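Local coordinates for protein pseudouridine synthase (Pyrococcus abyssi, PDB 2AUS) that is an archaeal Cbf5-type pseudouridine synthase of the TruB family that probably isomerises uridine to pseudouridine in RNA, at residues 66-78 and 89-101. Numbering follows the deposited sequence.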
ATOM      1  N   ILE A  66      13.105  -7.099  -3.686  1.00 42.27           N
ATOM      2  CA  ILE A  66      14.272  -7.106  -4.550  1.00 40.89           C
ATOM      3  C   ILE A  66      14.652  -8.544  -4.935  1.00 40.33           C
ATOM      4  O   ILE A  66      14.998  -8.812  -6.085  1.00 37.98           O
ATOM      5  CB  ILE A  66      15.446  -6.368  -3.863  1.00 39.07           C
ATOM      6  CG1 ILE A  66      15.207  -4.856  -3.959  1.00 38.77           C
ATOM      7  CG2 ILE A  66      16.772  -6.762  -4.487  1.00 38.44           C
ATOM      8  CD1 ILE A  66      16.181  -4.024  -3.170  1.00 37.62           C
ATOM      9  N   LYS A  67      14.561  -9.468  -3.982  1.00 38.88           N
ATOM     10  CA  LYS A  67      14.890 -10.863  -4.260  1.00 40.86           C
ATOM     11  C   LYS A  67      13.914 -11.442  -5.283  1.00 41.82           C
ATOM     12  O   LYS A  67      14.307 -12.223  -6.157  1.00 42.58           O
ATOM     13  CB  LYS A  67      14.856 -11.700  -2.976  1.00 40.03           C
ATOM     14  CG  LYS A  67      15.842 -11.226  -1.912  1.00 41.78           C
ATOM     15  CD  LYS A  67      16.196 -12.324  -0.916  1.00 43.85           C
ATOM     16  CE  LYS A  67      14.997 -12.770  -0.102  1.00 48.08           C
ATOM     17  NZ  LYS A  67      15.349 -13.885   0.829  1.00 48.55           N
ATOM     18  N   ARG A  68      12.647 -11.045  -5.186  1.00 41.63           N
ATOM     19  CA  ARG A  68      11.635 -11.529  -6.111  1.00 42.56           C
ATOM     20  C   ARG A  68      11.849 -10.947  -7.498  1.00 40.73           C
ATOM     21  O   ARG A  68      11.816 -11.668  -8.484  1.00 39.78           O
ATOM     22  CB  ARG A  68      10.229 -11.174  -5.614  1.00 46.46           C
ATOM     23  CG  ARG A  68       9.922 -11.740  -4.242  1.00 52.76           C
ATOM     24  CD  ARG A  68       8.433 -11.756  -3.937  1.00 57.76           C
ATOM     25  NE  ARG A  68       8.198 -12.281  -2.593  1.00 64.13           N
ATOM     26  CZ  ARG A  68       8.196 -11.542  -1.485  1.00 66.85           C
ATOM     27  NH1 ARG A  68       8.406 -10.233  -1.553  1.00 67.99           N
ATOM     28  NH2 ARG A  68       8.008 -12.113  -0.302  1.00 66.96           N
ATOM     29  N   ILE A  69      12.081  -9.643  -7.565  1.00 40.28           N
ATOM     30  CA  ILE A  69      12.294  -8.969  -8.839  1.00 41.09           C
ATOM     31  C   ILE A  69      13.505  -9.506  -9.591  1.00 40.76           C
ATOM     32  O   ILE A  69      13.428  -9.794 -10.785  1.00 40.82           O
ATOM     33  CB  ILE A  69      12.497  -7.454  -8.643  1.00 42.17           C
ATOM     34  CG1 ILE A  69      11.266  -6.852  -7.967  1.00 42.93           C
ATOM     35  CG2 ILE A  69      12.778  -6.790  -9.996  1.00 41.76           C
ATOM     36  CD1 ILE A  69      11.459  -5.410  -7.519  1.00 45.19           C
ATOM     37  N   LEU A  70      14.627  -9.638  -8.893  1.00 39.89           N
ATOM     38  CA  LEU A  70      15.840 -10.111  -9.536  1.00 41.16           C
ATOM     39  C   LEU A  70      16.011 -11.624  -9.462  1.00 41.47           C
ATOM     40  O   LEU A  70      17.065 -12.141  -9.805  1.00 42.14           O
ATOM     41  CB  LEU A  70      17.056  -9.401  -8.934  1.00 40.13           C
ATOM     42  CG  LEU A  70      17.005  -7.864  -8.938  1.00 41.25           C
ATOM     43  CD1 LEU A  70      18.283  -7.303  -8.312  1.00 39.09           C
ATOM     44  CD2 LEU A  70      16.839  -7.349 -10.366  1.00 38.44           C
ATOM     45  N   ASN A  71      14.973 -12.334  -9.028  1.00 42.98           N
ATOM     46  CA  ASN A  71      15.037 -13.793  -8.946  1.00 43.95           C
ATOM     47  C   ASN A  71      16.299 -14.243  -8.213  1.00 44.11           C
ATOM     48  O   ASN A  71      17.062 -15.072  -8.711  1.00 41.83           O
ATOM     49  CB  ASN A  71      15.009 -14.388 -10.360  1.00 44.46           C
ATOM     50  CG  ASN A  71      13.625 -14.314 -10.996  1.00 46.46           C
ATOM     51  OD1 ASN A  71      12.813 -15.221 -10.839  1.00 46.15           O
ATOM     52  ND2 ASN A  71      13.350 -13.222 -11.702  1.00 47.49           N
ATOM     53  N   LEU A  72      16.507 -13.691  -7.024  1.00 44.79           N
ATOM     54  CA  LEU A  72      17.677 -14.014  -6.218  1.00 46.57           C
ATOM     55  C   LEU A  72      17.321 -14.961  -5.088  1.00 46.37           C
ATOM     56  O   LEU A  72      16.157 -15.110  -4.736  1.00 43.66           O
ATOM     57  CB  LEU A  72      18.268 -12.741  -5.608  1.00 45.32           C
ATOM     58  CG  LEU A  72      18.463 -11.530  -6.519  1.00 47.53           C
ATOM     59  CD1 LEU A  72      19.005 -10.379  -5.688  1.00 45.52           C
ATOM     60  CD2 LEU A  72      19.406 -11.870  -7.661  1.00 43.34           C
ATOM     61  N   GLU A  73      18.345 -15.585  -4.516  1.00 47.86           N
ATOM     62  CA  GLU A  73      18.174 -16.500  -3.401  1.00 49.78           C
ATOM     63  C   GLU A  73      18.458 -15.743  -2.108  1.00 47.82           C
ATOM     64  O   GLU A  73      17.768 -15.926  -1.110  1.00 47.20           O
ATOM     65  CB  GLU A  73      19.145 -17.682  -3.531  1.00 55.13           C
ATOM     66  CG  GLU A  73      18.824 -18.623  -4.684  1.00 62.96           C
ATOM     67  CD  GLU A  73      17.612 -19.498  -4.402  1.00 69.06           C
ATOM     68  OE1 GLU A  73      16.663 -19.001  -3.754  1.00 71.62           O
ATOM     69  OE2 GLU A  73      17.606 -20.676  -4.834  1.00 72.03           O
ATOM     70  N   LYS A  74      19.472 -14.879  -2.145  1.00 46.53           N
ATOM     71  CA  LYS A  74      19.879 -14.101  -0.975  1.00 45.18           C
ATOM     72  C   LYS A  74      20.097 -12.624  -1.285  1.00 43.27           C
ATOM     73  O   LYS A  74      20.427 -12.249  -2.408  1.00 42.87           O
ATOM     74  CB  LYS A  74      21.184 -14.656  -0.396  1.00 49.93           C
ATOM     75  CG  LYS A  74      21.136 -16.113   0.020  1.00 56.87           C
ATOM     76  CD  LYS A  74      20.200 -16.320   1.203  1.00 63.86           C
ATOM     77  CE  LYS A  74      20.109 -17.794   1.597  1.00 65.71           C
ATOM     78  NZ  LYS A  74      19.216 -17.986   2.782  1.00 69.37           N
ATOM     79  N   ALA A  75      19.922 -11.800  -0.261  1.00 40.74           N
ATOM     80  CA  ALA A  75      20.115 -10.360  -0.355  1.00 40.52           C
ATOM     81  C   ALA A  75      20.002  -9.838   1.065  1.00 40.23           C
ATOM     82  O   ALA A  75      19.383 -10.478   1.903  1.00 38.68           O
ATOM     83  CB  ALA A  75      19.047  -9.728  -1.232  1.00 38.17           C
ATOM     84  N   GLY A  76      20.602  -8.681   1.329  1.00 40.60           N
ATOM     85  CA  GLY A  76      20.545  -8.101   2.658  1.00 41.59           C
ATOM     86  C   GLY A  76      20.796  -6.606   2.607  1.00 42.64           C
ATOM     87  O   GLY A  76      21.542  -6.116   1.758  1.00 43.68           O
ATOM     88  N   HIS A  77      20.177  -5.865   3.513  1.00 43.32           N
ATOM     89  CA  HIS A  77      20.360  -4.425   3.525  1.00 44.08           C
ATOM     90  C   HIS A  77      21.347  -3.965   4.582  1.00 44.84           C
ATOM     91  O   HIS A  77      21.610  -4.660   5.562  1.00 44.11           O
ATOM     92  CB  HIS A  77      19.021  -3.715   3.746  1.00 46.98           C
ATOM     93  CG  HIS A  77      18.435  -3.938   5.106  1.00 49.47           C
ATOM     94  ND1 HIS A  77      17.728  -5.072   5.438  1.00 50.61           N
ATOM     95  CD2 HIS A  77      18.460  -3.171   6.223  1.00 51.43           C
ATOM     96  CE1 HIS A  77      17.339  -4.996   6.698  1.00 50.57           C
ATOM     97  NE2 HIS A  77      17.771  -3.851   7.198  1.00 52.81           N
ATOM     98  N   GLY A  78      21.895  -2.777   4.363  1.00 47.19           N
ATOM     99  CA  GLY A  78      22.828  -2.201   5.305  1.00 49.75           C
ATOM    100  C   GLY A  78      22.164  -0.977   5.902  1.00 51.49           C
ATOM    101  O   GLY A  78      21.658  -0.131   5.168  1.00 53.69           O
ATOM    102  N   LEU A  89      19.175   3.078   0.565  1.00 37.14           N
ATOM    103  CA  LEU A  89      19.128   1.788   1.235  1.00 36.70           C
ATOM    104  C   LEU A  89      20.015   0.814   0.467  1.00 36.82           C
ATOM    105  O   LEU A  89      19.585   0.208  -0.520  1.00 33.98           O
ATOM    106  CB  LEU A  89      17.694   1.242   1.280  1.00 36.57           C
ATOM    107  CG  LEU A  89      17.601  -0.096   2.011  1.00 36.52           C
ATOM    108  CD1 LEU A  89      17.843   0.125   3.500  1.00 38.61           C
ATOM    109  CD2 LEU A  89      16.244  -0.723   1.780  1.00 36.68           C
ATOM    110  N   PRO A  90      21.275   0.663   0.900  1.00 36.50           N
ATOM    111  CA  PRO A  90      22.167  -0.264   0.198  1.00 36.64           C
ATOM    112  C   PRO A  90      21.687  -1.697   0.398  1.00 37.06           C
ATOM    113  O   PRO A  90      21.464  -2.137   1.528  1.00 37.27           O
ATOM    114  CB  PRO A  90      23.519  -0.020   0.865  1.00 37.00           C
ATOM    115  CG  PRO A  90      23.432   1.404   1.298  1.00 36.39           C
ATOM    116  CD  PRO A  90      22.025   1.475   1.867  1.00 34.97           C
ATOM    117  N   VAL A  91      21.517  -2.419  -0.699  1.00 35.99           N
ATOM    118  CA  VAL A  91      21.077  -3.803  -0.621  1.00 37.34           C
ATOM    119  C   VAL A  91      22.107  -4.674  -1.336  1.00 38.69           C
ATOM    120  O   VAL A  91      22.256  -4.592  -2.560  1.00 38.06           O
ATOM    121  CB  VAL A  91      19.685  -3.996  -1.282  1.00 36.49           C
ATOM    122  CG1 VAL A  91      19.224  -5.437  -1.125  1.00 33.74           C
ATOM    123  CG2 VAL A  91      18.670  -3.063  -0.641  1.00 35.57           C
ATOM    124  N   ALA A  92      22.830  -5.484  -0.567  1.00 36.60           N
ATOM    125  CA  ALA A  92      23.842  -6.371  -1.133  1.00 37.72           C
ATOM    126  C   ALA A  92      23.141  -7.630  -1.643  1.00 39.33           C
ATOM    127  O   ALA A  92      22.200  -8.122  -1.013  1.00 39.00           O
ATOM    128  CB  ALA A  92      24.890  -6.722  -0.071  1.00 34.96           C
ATOM    129  N   LEU A  93      23.606  -8.150  -2.774  1.00 38.11           N
ATOM    130  CA  LEU A  93      22.981  -9.317  -3.390  1.00 39.52           C
ATOM    131  C   LEU A  93      23.780 -10.620  -3.362  1.00 41.68           C
ATOM    132  O   LEU A  93      25.013 -10.627  -3.437  1.00 39.70           O
ATOM    133  CB  LEU A  93      22.654  -9.012  -4.857  1.00 38.74           C
ATOM    134  CG  LEU A  93      22.103  -7.623  -5.181  1.00 38.09           C
ATOM    135  CD1 LEU A  93      22.013  -7.467  -6.689  1.00 38.60           C
ATOM    136  CD2 LEU A  93      20.729  -7.432  -4.531  1.00 36.98           C
ATOM    137  N   GLU A  94      23.042 -11.722  -3.277  1.00 42.35           N
ATOM    138  CA  GLU A  94      23.604 -13.063  -3.297  1.00 43.46           C
ATOM    139  C   GLU A  94      24.904 -13.233  -2.513  1.00 41.41           C
ATOM    140  O   GLU A  94      24.936 -13.079  -1.294  1.00 41.34           O
ATOM    141  CB  GLU A  94      23.813 -13.477  -4.760  1.00 45.77           C
ATOM    142  CG  GLU A  94      22.563 -13.322  -5.625  1.00 50.18           C
ATOM    143  CD  GLU A  94      21.593 -14.499  -5.498  1.00 54.32           C
ATOM    144  OE1 GLU A  94      21.365 -14.979  -4.368  1.00 55.76           O
ATOM    145  OE2 GLU A  94      21.050 -14.942  -6.533  1.00 57.86           O
ATOM    146  N   ARG A  95      25.978 -13.543  -3.231  1.00 41.69           N
ATOM    147  CA  ARG A  95      27.293 -13.766  -2.635  1.00 42.40           C
ATOM    148  C   ARG A  95      27.891 -12.563  -1.909  1.00 41.68           C
ATOM    149  O   ARG A  95      28.765 -12.720  -1.059  1.00 39.83           O
ATOM    150  CB  ARG A  95      28.259 -14.239  -3.720  1.00 44.92           C
ATOM    151  CG  ARG A  95      27.924 -15.604  -4.295  1.00 50.28           C
ATOM    152  CD  ARG A  95      28.582 -16.701  -3.486  1.00 58.16           C
ATOM    153  NE  ARG A  95      30.021 -16.458  -3.371  1.00 64.13           N
ATOM    154  CZ  ARG A  95      30.863 -17.243  -2.706  1.00 66.58           C
ATOM    155  NH1 ARG A  95      30.413 -18.334  -2.093  1.00 68.87           N
ATOM    156  NH2 ARG A  95      32.150 -16.929  -2.644  1.00 66.97           N
ATOM    157  N   ALA A  96      27.424 -11.364  -2.244  1.00 40.28           N
ATOM    158  CA  ALA A  96      27.919 -10.145  -1.618  1.00 40.49           C
ATOM    159  C   ALA A  96      27.071  -9.712  -0.421  1.00 39.99           C
ATOM    160  O   ALA A  96      27.409  -8.750   0.274  1.00 39.26           O
ATOM    161  CB  ALA A  96      27.956  -9.025  -2.640  1.00 39.60           C
ATOM    162  N   THR A  97      25.975 -10.424  -0.189  1.00 40.45           N
ATOM    163  CA  THR A  97      25.051 -10.108   0.895  1.00 40.24           C
ATOM    164  C   THR A  97      25.678  -9.571   2.170  1.00 39.38           C
ATOM    165  O   THR A  97      25.264  -8.530   2.672  1.00 40.42           O
ATOM    166  CB  THR A  97      24.174 -11.336   1.263  1.00 40.77           C
ATOM    167  OG1 THR A  97      23.275 -11.620   0.185  1.00 41.23           O
ATOM    168  CG2 THR A  97      23.347 -11.055   2.520  1.00 41.62           C
ATOM    169  N   ARG A  98      26.685 -10.261   2.683  1.00 39.20           N
ATOM    170  CA  ARG A  98      27.324  -9.853   3.932  1.00 40.21           C
ATOM    171  C   ARG A  98      28.252  -8.635   3.836  1.00 39.57           C
ATOM    172  O   ARG A  98      28.767  -8.172   4.856  1.00 36.72           O
ATOM    173  CB  ARG A  98      28.104 -11.032   4.523  1.00 43.92           C
ATOM    174  CG  ARG A  98      27.298 -12.321   4.672  1.00 49.19           C
ATOM    175  CD  ARG A  98      26.270 -12.235   5.790  1.00 56.78           C
ATOM    176  NE  ARG A  98      25.473 -13.462   5.924  1.00 63.41           N
ATOM    177  CZ  ARG A  98      25.984 -14.685   6.097  1.00 65.74           C
ATOM    178  NH1 ARG A  98      27.300 -14.862   6.156  1.00 67.20           N
ATOM    179  NH2 ARG A  98      25.181 -15.737   6.216  1.00 64.74           N
ATOM    180  N   VAL A  99      28.473  -8.108   2.632  1.00 38.41           N
ATOM    181  CA  VAL A  99      29.361  -6.947   2.505  1.00 39.17           C
ATOM    182  C   VAL A  99      28.771  -5.688   3.174  1.00 41.25           C
ATOM    183  O   VAL A  99      29.482  -4.702   3.410  1.00 41.08           O
ATOM    184  CB  VAL A  99      29.693  -6.637   1.013  1.00 37.65           C
ATOM    185  CG1 VAL A  99      28.544  -5.881   0.348  1.00 35.00           C
ATOM    186  CG2 VAL A  99      30.987  -5.852   0.931  1.00 35.50           C
ATOM    187  N   VAL A 100      27.479  -5.719   3.492  1.00 42.96           N
ATOM    188  CA  VAL A 100      26.860  -4.569   4.155  1.00 45.10           C
ATOM    189  C   VAL A 100      27.456  -4.370   5.547  1.00 45.80           C
ATOM    190  O   VAL A 100      27.241  -3.340   6.179  1.00 45.99           O
ATOM    191  CB  VAL A 100      25.318  -4.718   4.283  1.00 44.93           C
ATOM    192  CG1 VAL A 100      24.681  -4.637   2.919  1.00 45.66           C
ATOM    193  CG2 VAL A 100      24.968  -6.028   4.959  1.00 45.90           C
ATOM    194  N   GLN A 101      28.202  -5.362   6.021  1.00 45.74           N
ATOM    195  CA  GLN A 101      28.851  -5.272   7.324  1.00 48.28           C
ATOM    196  C   GLN A 101      29.862  -4.118   7.278  1.00 47.03           C
ATOM    197  O   GLN A 101      30.167  -3.493   8.290  1.00 45.79           O
ATOM    198  CB  GLN A 101      29.595  -6.579   7.646  1.00 50.91           C
ATOM    199  CG  GLN A 101      30.280  -6.594   9.017  1.00 56.48           C
ATOM    200  CD  GLN A 101      31.392  -7.636   9.121  1.00 59.09           C
ATOM    201  OE1 GLN A 101      31.253  -8.761   8.638  1.00 61.02           O
ATOM    202  NE2 GLN A 101      32.494  -7.268   9.772  1.00 57.95           N
TER
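G76 pairs with A92 through two backbone hydrogen bonds, G76 N to A92 O 2.9 Å and A92 N to G76 O 2.7 Å, in the antiparallel β hairpin of strands 75-77 and 88-93. A75 with L93 and H77 with V91 are the flanking non-hydrogen-bonded pairs, and the N-to-C directions of 75-77 and 89-93 differ by 156°. Strand 88-93 also bonds to strand 47-53, so the hairpin belongs to the sheet of the TruB-type catalytic domain. On the face carrying A75, V91 and L93, the end of helix 59-69 and the loop after it pack down: from the helix, I66 CD1 meets V91 CG2 tip to tip at 3.7 Å, while from the loop L72 CD1 lies 3.6 Å from L93 CD2. The other face is covered by the 3-10 turns 95-101, where T97 CG2 lies against G76 and V100 against G78, glycines whose lack of a side chain lets each come close. The bend of E94 at chi2 (-82°) brings its carboxylate to L72 and the amides of E73 and K74. Replacing it with an alanine would probably leave these amides without their shared acceptor. Both reach E94 OE1 from the same face of the carboxylate, 37° out of its plane, K74 N at 2.9 Å and E73 N at 3.1 Å.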